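Local coordinates for laminin subunit ALPHA-1 (Mus musculus, PDB 2JD4), which forms part of a basement-membrane laminin, whose tandem LG4-5 domains bind metal ions and probably help anchor the protein to cell surfaces, at residues S30-P35 and D182-A187. The protein carries 4 engineered substitutions. Residues are numbered along the deposited sequence; the frame is centred on the assembly and turned at random.
Sequences SHLVLP and DRPLSA
V33 is held through its backbone by two bonds to the segment 182-187. V33 N donates to S186 O at 3.0 Å, and V33 O accepts from L185 N at 2.7 Å. L34 lies nearest P184, whose ring nitrogen has no hydrogen to donate. At the other end A187 pairs with L32 as an antiparallel non-hydrogen-bonded pair.

Apolar contacts lie on both faces. On one, L32 CD2 rests on A187 CB at 3.7 Å; the alanine methyl is small enough to lie close to the leucine where L32 CA and A187 CA come within 4.5 Å. L34 CD2 reaches P184 CB at 3.9 Å. Beyond these residues F24, V190 and L179 continue the apolar cover of the two leucines. On the other face, V33 CG1, anti to the backbone N (chi1 176°), meets L185 CD1 at 4.0 Å, the two side chains crossing at about a right angle. L185 also slides past P35 in the opposite direction, CG against CG at a tight 3.5 Å.

Polar groups gather beside V33, whose branching suits it to two neighbourhoods: while CG1 meets L185, V33 CG2 lies in the plane of the H31 ring, at its edge, and packs against S186 OG. H31 suits its place by using both ring nitrogens, ND1 bonding N29 O and NE2 a water that also joins the S186 hydroxyl. An alanine in place of V33 would probably open a gap beside the H31 edge and S186 OG and leave L185 CD1 without its packing partner on that side.

The arrangement adds strand 186-188 antiparallel to 31-35 as the outermost strand of one sheet in the laminin G beta-sandwich, a concanavalin-like jelly roll.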
# COMPACT_ATOMS: atom_id res chain seq x y z
N SER A 30 -2.28 -10.48 2.12
CA SER A 30 -2.98 -10.39 3.40
C SER A 30 -4.40 -10.89 3.14
O SER A 30 -5.03 -10.47 2.17
CB SER A 30 -3.04 -8.94 3.88
OG SER A 30 -1.74 -8.38 3.99
N HIS A 31 -4.91 -11.77 3.99
CA HIS A 31 -6.27 -12.27 3.80
C HIS A 31 -6.77 -13.10 4.98
O HIS A 31 -6.00 -13.44 5.88
CB HIS A 31 -6.31 -13.18 2.56
CG HIS A 31 -5.64 -14.50 2.76
ND1 HIS A 31 -4.27 -14.64 2.83
CD2 HIS A 31 -6.15 -15.72 3.04
CE1 HIS A 31 -3.97 -15.88 3.14
NE2 HIS A 31 -5.09 -16.56 3.28
N LEU A 32 -8.06 -13.41 4.95
CA LEU A 32 -8.71 -14.26 5.93
C LEU A 32 -9.47 -15.29 5.10
O LEU A 32 -10.03 -14.96 4.06
CB LEU A 32 -9.74 -13.49 6.77
CG LEU A 32 -9.31 -12.41 7.78
CD1 LEU A 32 -10.56 -11.86 8.46
CD2 LEU A 32 -8.35 -13.00 8.80
N VAL A 33 -9.46 -16.54 5.53
CA VAL A 33 -10.20 -17.59 4.85
C VAL A 33 -11.32 -17.93 5.83
O VAL A 33 -11.06 -18.45 6.92
CB VAL A 33 -9.34 -18.84 4.58
CG1 VAL A 33 -10.18 -19.94 3.95
CG2 VAL A 33 -8.17 -18.46 3.66
N LEU A 34 -12.55 -17.61 5.45
CA LEU A 34 -13.70 -17.83 6.31
C LEU A 34 -14.61 -18.97 5.84
O LEU A 34 -14.89 -19.12 4.65
CB LEU A 34 -14.53 -16.55 6.39
CG LEU A 34 -13.79 -15.27 6.79
CD1 LEU A 34 -14.77 -14.11 6.80
CD2 LEU A 34 -13.16 -15.44 8.16
N PRO A 35 -15.08 -19.79 6.79
CA PRO A 35 -15.96 -20.92 6.47
C PRO A 35 -17.37 -20.45 6.12
O PRO A 35 -17.85 -19.48 6.68
CB PRO A 35 -15.98 -21.74 7.78
CG PRO A 35 -14.90 -21.13 8.65
CD PRO A 35 -14.86 -19.69 8.24
N ASP A 182 -13.71 -13.64 13.57
CA ASP A 182 -12.80 -13.96 14.67
C ASP A 182 -12.38 -15.42 14.66
O ASP A 182 -11.46 -15.80 15.38
CB ASP A 182 -13.46 -13.64 16.01
CG ASP A 182 -13.73 -12.17 16.19
OD1 ASP A 182 -12.77 -11.37 16.08
OD2 ASP A 182 -14.90 -11.80 16.45
N ARG A 183 -13.06 -16.24 13.86
CA ARG A 183 -12.73 -17.66 13.78
C ARG A 183 -12.42 -18.14 12.36
O ARG A 183 -13.09 -19.02 11.82
CB ARG A 183 -13.87 -18.48 14.38
CG ARG A 183 -14.07 -18.21 15.86
CD ARG A 183 -14.86 -19.31 16.54
NE ARG A 183 -16.24 -19.38 16.08
CZ ARG A 183 -17.13 -20.23 16.56
NH1 ARG A 183 -16.80 -21.09 17.51
NH2 ARG A 183 -18.37 -20.24 16.07
N PRO A 184 -11.38 -17.55 11.74
CA PRO A 184 -10.99 -17.92 10.37
C PRO A 184 -10.33 -19.30 10.30
O PRO A 184 -9.75 -19.77 11.27
CB PRO A 184 -10.02 -16.81 9.99
CG PRO A 184 -9.36 -16.49 11.29
CD PRO A 184 -10.53 -16.46 12.25
N LEU A 185 -10.46 -19.94 9.14
CA LEU A 185 -9.87 -21.26 8.89
C LEU A 185 -8.36 -21.10 8.82
O LEU A 185 -7.60 -21.97 9.26
CB LEU A 185 -10.39 -21.83 7.57
CG LEU A 185 -11.83 -22.34 7.56
CD1 LEU A 185 -12.32 -22.53 6.13
CD2 LEU A 185 -11.89 -23.65 8.34
N SER A 186 -7.93 -19.99 8.23
CA SER A 186 -6.51 -19.68 8.09
C SER A 186 -6.41 -18.20 7.76
O SER A 186 -7.42 -17.55 7.49
CB SER A 186 -5.88 -20.53 6.98
OG SER A 186 -6.56 -20.40 5.75
N ALA A 187 -5.20 -17.66 7.80
CA ALA A 187 -5.00 -16.25 7.52
C ALA A 187 -3.52 -15.93 7.35
O ALA A 187 -2.65 -16.73 7.68
CB ALA A 187 -5.56 -15.42 8.66
O HOH W 1 -4.80 -19.24 4.10